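PDB 2J4B: transcription initiation factor TFIID subunit 5 from Encephalitozoon cuniculi, which is a subunit of the general transcription factor TFIID, and of SAGA, thought to mediate regulation of transcription initiation by RNA polymerase II. Local coordinates for residues 8-19 with 30-41. Sequence-based numbering, arbitrary orientation.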
ATOM      1  N   MET A   8       9.464   4.747   4.455  1.00 70.99           N
ATOM      2  CA  MET A   8       8.387   4.066   3.759  1.00 70.91           C
ATOM      3  C   MET A   8       8.625   2.580   3.521  1.00 70.59           C
ATOM      4  O   MET A   8       7.758   1.759   3.830  1.00 70.49           O
ATOM      5  CB  MET A   8       8.125   4.752   2.422  1.00 70.99           C
ATOM      6  CG  MET A   8       7.546   6.156   2.565  1.00 71.05           C
ATOM      7  SD  MET A   8       7.009   6.844   0.985  1.00 71.41           S
ATOM      8  CE  MET A   8       8.522   7.552   0.338  1.00 68.88           C
ATOM      9  N   GLU A   9       9.782   2.242   2.960  1.00 70.04           N
ATOM     10  CA  GLU A   9      10.097   0.859   2.608  1.00 69.55           C
ATOM     11  C   GLU A   9      10.240  -0.053   3.834  1.00 68.27           C
ATOM     12  O   GLU A   9       9.739  -1.172   3.846  1.00 68.13           O
ATOM     13  CB  GLU A   9      11.371   0.792   1.752  1.00 70.15           C
ATOM     14  CG  GLU A   9      11.649  -0.616   1.222  1.00 70.87           C
ATOM     15  CD  GLU A   9      12.897  -0.720   0.363  1.00 71.60           C
ATOM     16  OE1 GLU A   9      13.114   0.155  -0.508  1.00 72.43           O
ATOM     17  OE2 GLU A   9      13.666  -1.693   0.567  1.00 72.38           O
ATOM     18  N   THR A  10      10.935   0.421   4.858  1.00 67.00           N
ATOM     19  CA  THR A  10      11.081  -0.329   6.097  1.00 66.27           C
ATOM     20  C   THR A  10       9.712  -0.658   6.696  1.00 66.13           C
ATOM     21  O   THR A  10       9.495  -1.773   7.177  1.00 66.17           O
ATOM     22  CB  THR A  10      11.906   0.468   7.131  1.00 66.03           C
ATOM     23  OG1 THR A  10      13.185   0.793   6.576  1.00 66.23           O
ATOM     24  CG2 THR A  10      12.115  -0.335   8.401  1.00 66.16           C
ATOM     25  N   SER A  11       8.794   0.312   6.648  1.00 65.01           N
ATOM     26  CA  SER A  11       7.479   0.179   7.265  1.00 64.46           C
ATOM     27  C   SER A  11       6.611  -0.806   6.494  1.00 63.57           C
ATOM     28  O   SER A  11       5.825  -1.552   7.083  1.00 63.50           O
ATOM     29  CB  SER A  11       6.775   1.541   7.343  1.00 64.76           C
ATOM     30  OG  SER A  11       7.531   2.472   8.105  1.00 64.82           O
ATOM     31  N   TYR A  12       6.756  -0.797   5.175  1.00 61.80           N
ATOM     32  CA  TYR A  12       6.064  -1.742   4.322  1.00 61.21           C
ATOM     33  C   TYR A  12       6.466  -3.176   4.659  1.00 60.28           C
ATOM     34  O   TYR A  12       5.612  -4.020   4.918  1.00 60.29           O
ATOM     35  CB  TYR A  12       6.379  -1.437   2.860  1.00 61.41           C
ATOM     36  CG  TYR A  12       5.749  -2.402   1.886  1.00 61.39           C
ATOM     37  CD1 TYR A  12       4.483  -2.164   1.373  1.00 61.53           C
ATOM     38  CD2 TYR A  12       6.421  -3.538   1.473  1.00 61.19           C
ATOM     39  CE1 TYR A  12       3.899  -3.034   0.489  1.00 61.63           C
ATOM     40  CE2 TYR A  12       5.847  -4.417   0.586  1.00 61.55           C
ATOM     41  CZ  TYR A  12       4.588  -4.161   0.094  1.00 61.85           C
ATOM     42  OH  TYR A  12       4.008  -5.036  -0.797  1.00 62.05           O
ATOM     43  N   VAL A  13       7.768  -3.442   4.653  1.00 59.11           N
ATOM     44  CA  VAL A  13       8.310  -4.747   5.042  1.00 58.88           C
ATOM     45  C   VAL A  13       7.856  -5.214   6.427  1.00 58.30           C
ATOM     46  O   VAL A  13       7.426  -6.348   6.596  1.00 58.22           O
ATOM     47  CB  VAL A  13       9.860  -4.723   5.044  1.00 58.64           C
ATOM     48  CG1 VAL A  13      10.409  -6.047   5.561  1.00 58.24           C
ATOM     49  CG2 VAL A  13      10.408  -4.406   3.638  1.00 57.74           C
ATOM     50  N   SER A  14       7.980  -4.343   7.418  1.00 58.39           N
ATOM     51  CA  SER A  14       7.643  -4.681   8.802  1.00 58.69           C
ATOM     52  C   SER A  14       6.144  -5.010   8.956  1.00 58.54           C
ATOM     53  O   SER A  14       5.766  -5.911   9.720  1.00 57.95           O
ATOM     54  CB  SER A  14       8.060  -3.530   9.723  1.00 59.52           C
ATOM     55  OG  SER A  14       7.152  -3.366  10.796  1.00 61.33           O
ATOM     56  N   LEU A  15       5.303  -4.289   8.220  1.00 57.83           N
ATOM     57  CA  LEU A  15       3.893  -4.640   8.090  1.00 57.91           C
ATOM     58  C   LEU A  15       3.719  -5.966   7.358  1.00 58.02           C
ATOM     59  O   LEU A  15       3.025  -6.855   7.826  1.00 58.90           O
ATOM     60  CB  LEU A  15       3.141  -3.549   7.344  1.00 57.67           C
ATOM     61  CG  LEU A  15       1.673  -3.851   7.028  1.00 57.82           C
ATOM     62  CD1 LEU A  15       0.860  -4.147   8.288  1.00 57.01           C
ATOM     63  CD2 LEU A  15       1.092  -2.694   6.229  1.00 57.50           C
ATOM     64  N   LYS A  16       4.353  -6.098   6.204  1.00 58.74           N
ATOM     65  CA  LYS A  16       4.312  -7.347   5.448  1.00 58.90           C
ATOM     66  C   LYS A  16       4.675  -8.559   6.313  1.00 59.19           C
ATOM     67  O   LYS A  16       4.001  -9.579   6.262  1.00 60.56           O
ATOM     68  CB  LYS A  16       5.254  -7.265   4.252  1.00 58.63           C
ATOM     69  CG  LYS A  16       5.233  -8.484   3.352  1.00 58.89           C
ATOM     70  CD  LYS A  16       6.207  -8.323   2.192  1.00 59.07           C
ATOM     71  CE  LYS A  16       6.554  -9.656   1.582  1.00 59.74           C
ATOM     72  NZ  LYS A  16       7.678  -9.544   0.622  1.00 59.98           N
ATOM     73  N   THR A  17       5.731  -8.436   7.109  1.00 58.29           N
ATOM     74  CA  THR A  17       6.214  -9.543   7.924  1.00 58.16           C
ATOM     75  C   THR A  17       5.244  -9.889   9.057  1.00 58.13           C
ATOM     76  O   THR A  17       5.125 -11.057   9.465  1.00 56.86           O
ATOM     77  CB  THR A  17       7.596  -9.210   8.523  1.00 58.01           C
ATOM     78  OG1 THR A  17       8.491  -8.827   7.465  1.00 58.11           O
ATOM     79  CG2 THR A  17       8.153 -10.393   9.283  1.00 56.97           C
ATOM     80  N   TRP A  18       4.560  -8.865   9.562  1.00 58.22           N
ATOM     81  CA  TRP A  18       3.575  -9.047  10.624  1.00 58.29           C
ATOM     82  C   TRP A  18       2.354  -9.767  10.073  1.00 58.35           C
ATOM     83  O   TRP A  18       1.894 -10.748  10.648  1.00 57.26           O
ATOM     84  CB  TRP A  18       3.199  -7.694  11.225  1.00 58.17           C
ATOM     85  CG  TRP A  18       2.124  -7.751  12.260  1.00 58.17           C
ATOM     86  CD1 TRP A  18       2.267  -8.066  13.577  1.00 57.78           C
ATOM     87  CD2 TRP A  18       0.726  -7.458  12.059  1.00 57.87           C
ATOM     88  NE1 TRP A  18       1.049  -7.998  14.209  1.00 58.04           N
ATOM     89  CE2 TRP A  18       0.087  -7.625  13.302  1.00 58.01           C
ATOM     90  CE3 TRP A  18      -0.037  -7.066  10.948  1.00 57.72           C
ATOM     91  CZ2 TRP A  18      -1.289  -7.420  13.472  1.00 57.98           C
ATOM     92  CZ3 TRP A  18      -1.394  -6.861  11.111  1.00 58.05           C
ATOM     93  CH2 TRP A  18      -2.013  -7.044  12.371  1.00 58.07           C
ATOM     94  N   ILE A  19       1.841  -9.282   8.946  1.00 59.61           N
ATOM     95  CA  ILE A  19       0.695  -9.917   8.276  1.00 60.09           C
ATOM     96  C   ILE A  19       0.939 -11.398   7.980  1.00 61.22           C
ATOM     97  O   ILE A  19       0.156 -12.255   8.375  1.00 61.14           O
ATOM     98  CB  ILE A  19       0.391  -9.248   6.942  1.00 59.30           C
ATOM     99  CG1 ILE A  19      -0.126  -7.828   7.179  1.00 58.96           C
ATOM    100  CG2 ILE A  19      -0.595 -10.110   6.127  1.00 58.56           C
ATOM    101  CD1 ILE A  19      -0.259  -7.016   5.928  1.00 58.76           C
ATOM    102  N   LEU A  30      -6.180  -8.826   5.567  1.00 56.81           N
ATOM    103  CA  LEU A  30      -5.005  -7.986   5.703  1.00 56.93           C
ATOM    104  C   LEU A  30      -4.158  -7.906   4.429  1.00 56.63           C
ATOM    105  O   LEU A  30      -3.544  -6.895   4.177  1.00 55.40           O
ATOM    106  CB  LEU A  30      -4.148  -8.456   6.887  1.00 57.23           C
ATOM    107  CG  LEU A  30      -4.832  -8.270   8.257  1.00 57.72           C
ATOM    108  CD1 LEU A  30      -4.100  -9.004   9.385  1.00 57.90           C
ATOM    109  CD2 LEU A  30      -5.010  -6.797   8.604  1.00 56.88           C
ATOM    110  N   LEU A  31      -4.129  -8.955   3.615  1.00 57.57           N
ATOM    111  CA  LEU A  31      -3.233  -8.949   2.455  1.00 57.80           C
ATOM    112  C   LEU A  31      -3.583  -7.864   1.418  1.00 58.11           C
ATOM    113  O   LEU A  31      -2.688  -7.255   0.837  1.00 57.44           O
ATOM    114  CB  LEU A  31      -3.136 -10.337   1.815  1.00 56.89           C
ATOM    115  CG  LEU A  31      -2.100 -11.241   2.513  1.00 57.09           C
ATOM    116  CD1 LEU A  31      -2.228 -12.723   2.088  1.00 56.34           C
ATOM    117  CD2 LEU A  31      -0.654 -10.750   2.303  1.00 55.83           C
ATOM    118  N   PRO A  32      -4.886  -7.613   1.190  1.00 58.76           N
ATOM    119  CA  PRO A  32      -5.274  -6.573   0.225  1.00 58.61           C
ATOM    120  C   PRO A  32      -4.674  -5.210   0.547  1.00 59.08           C
ATOM    121  O   PRO A  32      -4.540  -4.371  -0.345  1.00 60.29           O
ATOM    122  CB  PRO A  32      -6.799  -6.527   0.337  1.00 58.37           C
ATOM    123  CG  PRO A  32      -7.179  -7.890   0.846  1.00 59.07           C
ATOM    124  CD  PRO A  32      -6.057  -8.291   1.774  1.00 59.01           C
ATOM    125  N   LEU A  33      -4.317  -5.000   1.806  1.00 58.65           N
ATOM    126  CA  LEU A  33      -3.747  -3.744   2.252  1.00 58.33           C
ATOM    127  C   LEU A  33      -2.383  -3.455   1.623  1.00 57.97           C
ATOM    128  O   LEU A  33      -2.021  -2.299   1.446  1.00 58.39           O
ATOM    129  CB  LEU A  33      -3.624  -3.744   3.780  1.00 58.64           C
ATOM    130  CG  LEU A  33      -3.004  -2.500   4.426  1.00 59.94           C
ATOM    131  CD1 LEU A  33      -3.693  -1.176   4.027  1.00 60.29           C
ATOM    132  CD2 LEU A  33      -2.982  -2.629   5.951  1.00 60.30           C
ATOM    133  N   LEU A  34      -1.603  -4.482   1.306  1.00 57.25           N
ATOM    134  CA  LEU A  34      -0.254  -4.231   0.799  1.00 56.81           C
ATOM    135  C   LEU A  34      -0.209  -3.651  -0.623  1.00 56.65           C
ATOM    136  O   LEU A  34       0.762  -2.986  -0.973  1.00 56.29           O
ATOM    137  CB  LEU A  34       0.609  -5.478   0.873  1.00 56.45           C
ATOM    138  CG  LEU A  34       0.829  -6.096   2.262  1.00 57.16           C
ATOM    139  CD1 LEU A  34       1.657  -7.411   2.112  1.00 55.47           C
ATOM    140  CD2 LEU A  34       1.456  -5.109   3.289  1.00 55.80           C
ATOM    141  N   TYR A  35      -1.237  -3.886  -1.438  1.00 56.90           N
ATOM    142  CA  TYR A  35      -1.196  -3.441  -2.836  1.00 57.37           C
ATOM    143  C   TYR A  35      -1.289  -1.927  -2.997  1.00 57.44           C
ATOM    144  O   TYR A  35      -0.413  -1.326  -3.635  1.00 56.99           O
ATOM    145  CB  TYR A  35      -2.286  -4.095  -3.697  1.00 57.69           C
ATOM    146  CG  TYR A  35      -2.322  -3.526  -5.114  1.00 57.62           C
ATOM    147  CD1 TYR A  35      -1.231  -3.656  -5.961  1.00 57.88           C
ATOM    148  CD2 TYR A  35      -3.425  -2.850  -5.586  1.00 57.71           C
ATOM    149  CE1 TYR A  35      -1.256  -3.158  -7.227  1.00 57.87           C
ATOM    150  CE2 TYR A  35      -3.464  -2.345  -6.864  1.00 57.43           C
ATOM    151  CZ  TYR A  35      -2.380  -2.504  -7.690  1.00 57.94           C
ATOM    152  OH  TYR A  35      -2.398  -1.988  -8.981  1.00 57.59           O
ATOM    153  N   PRO A  36      -2.366  -1.312  -2.462  1.00 57.40           N
ATOM    154  CA  PRO A  36      -2.458   0.153  -2.480  1.00 57.81           C
ATOM    155  C   PRO A  36      -1.328   0.830  -1.713  1.00 57.52           C
ATOM    156  O   PRO A  36      -0.823   1.842  -2.156  1.00 58.35           O
ATOM    157  CB  PRO A  36      -3.818   0.437  -1.832  1.00 57.38           C
ATOM    158  CG  PRO A  36      -4.166  -0.804  -1.095  1.00 57.00           C
ATOM    159  CD  PRO A  36      -3.552  -1.920  -1.840  1.00 57.14           C
ATOM    160  N   LEU A  37      -0.916   0.272  -0.587  1.00 58.14           N
ATOM    161  CA  LEU A  37       0.218   0.824   0.134  1.00 59.13           C
ATOM    162  C   LEU A  37       1.491   0.809  -0.729  1.00 59.43           C
ATOM    163  O   LEU A  37       2.245   1.784  -0.765  1.00 59.79           O
ATOM    164  CB  LEU A  37       0.463   0.020   1.402  1.00 59.79           C
ATOM    165  CG  LEU A  37       1.673   0.444   2.241  1.00 60.50           C
ATOM    166  CD1 LEU A  37       1.773   1.985   2.434  1.00 59.89           C
ATOM    167  CD2 LEU A  37       1.616  -0.307   3.600  1.00 61.41           C
ATOM    168  N   PHE A  38       1.710  -0.319  -1.404  1.00 58.59           N
ATOM    169  CA  PHE A  38       2.830  -0.521  -2.320  1.00 58.17           C
ATOM    170  C   PHE A  38       2.915   0.523  -3.436  1.00 57.08           C
ATOM    171  O   PHE A  38       3.949   1.138  -3.648  1.00 55.08           O
ATOM    172  CB  PHE A  38       2.706  -1.912  -2.939  1.00 57.86           C
ATOM    173  CG  PHE A  38       3.626  -2.167  -4.089  1.00 57.70           C
ATOM    174  CD1 PHE A  38       4.958  -2.473  -3.875  1.00 57.97           C
ATOM    175  CD2 PHE A  38       3.144  -2.168  -5.389  1.00 58.16           C
ATOM    176  CE1 PHE A  38       5.805  -2.758  -4.950  1.00 57.81           C
ATOM    177  CE2 PHE A  38       3.976  -2.463  -6.473  1.00 57.99           C
ATOM    178  CZ  PHE A  38       5.304  -2.754  -6.248  1.00 57.96           C
ATOM    179  N   ILE A  39       1.820   0.704  -4.151  1.00 57.72           N
ATOM    180  CA  ILE A  39       1.768   1.692  -5.222  1.00 57.68           C
ATOM    181  C   ILE A  39       2.032   3.052  -4.619  1.00 57.63           C
ATOM    182  O   ILE A  39       2.809   3.841  -5.151  1.00 57.19           O
ATOM    183  CB  ILE A  39       0.388   1.688  -5.926  1.00 57.58           C
ATOM    184  CG1 ILE A  39       0.197   0.375  -6.701  1.00 58.01           C
ATOM    185  CG2 ILE A  39       0.247   2.886  -6.869  1.00 57.35           C
ATOM    186  CD1 ILE A  39       1.290   0.088  -7.718  1.00 57.61           C
ATOM    187  N   HIS A  40       1.401   3.317  -3.481  1.00 57.56           N
ATOM    188  CA  HIS A  40       1.515   4.626  -2.862  1.00 57.23           C
ATOM    189  C   HIS A  40       2.950   4.957  -2.469  1.00 56.67           C
ATOM    190  O   HIS A  40       3.366   6.107  -2.571  1.00 56.63           O
ATOM    191  CB  HIS A  40       0.569   4.761  -1.666  1.00 56.74           C
ATOM    192  CG  HIS A  40      -0.779   5.278  -2.034  1.00 56.71           C
ATOM    193  ND1 HIS A  40      -0.967   6.514  -2.611  1.00 56.82           N
ATOM    194  CD2 HIS A  40      -2.009   4.726  -1.918  1.00 57.19           C
ATOM    195  CE1 HIS A  40      -2.255   6.705  -2.827  1.00 57.42           C
ATOM    196  NE2 HIS A  40      -2.910   5.632  -2.417  1.00 57.57           N
ATOM    197  N   ILE A  41       3.687   3.970  -1.985  1.00 56.20           N
ATOM    198  CA  ILE A  41       5.122   4.158  -1.709  1.00 57.33           C
ATOM    199  C   ILE A  41       5.928   4.442  -2.988  1.00 57.10           C
ATOM    200  O   ILE A  41       6.770   5.344  -3.026  1.00 56.83           O
ATOM    201  CB  ILE A  41       5.703   2.928  -0.966  1.00 57.80           C
ATOM    202  CG1 ILE A  41       5.079   2.850   0.446  1.00 57.25           C
ATOM    203  CG2 ILE A  41       7.218   2.998  -0.904  1.00 56.62           C
ATOM    204  CD1 ILE A  41       5.331   1.535   1.155  1.00 57.38           C
TER
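Leu34 O, which accepts the backbone bond from Phe38 N (2.9 Å), is also met by the edge of the Tyr12 ring: Tyr12 CE1 lies 3.5 Å from Leu34 O, with the oxygen close to the ring plane. Leu37 CG touches the same edge near CD1. With CG anti to its backbone N (chi1 178°), Tyr12 reaches across as a knob into the hole formed by Leu34, Leu37, Phe38 and Ile41. Ile41 CD1 presses against the root of the ring, 3.6 Å from Tyr12 CB, while Phe38 CB comes up obliquely to CE1. The hydroxyl runs on past the Leu34 side chain to a hydrogen bond with His65.

Leu34 is a knob among Tyr12, Leu15, Lys16 and Ile19. Its two methyls divide the work: Leu34 CD2 packs 3.7 Å from Ile19 CD1 and meets Leu15, whereas CD1 rests on Lys16 CG, whose extended chain carries NZ away to a salt bridge with Asp64. Leu15 CD2 touches Leu37 CD2 at 3.6 Å. At the far end Ile19 CG2 touches both Leu30 CB and Leu31 CD2, and Leu30 CD1 reaches Trp18 CZ3 (3.9 Å).

The axes of 8-19 and 34-41 run antiparallel (167°), 10.6 Å apart at closest approach; the contact pairs two helices of the mostly helical TAF5 N-terminal domain, and helix 120-129 packs on Leu15, Leu33 and Leu37. Interlocked apolar groups hold the pairing, while Tyr12 and Lys16 find polar partners beyond it, consistent with a register set by side-chain shape rather than polar pairing.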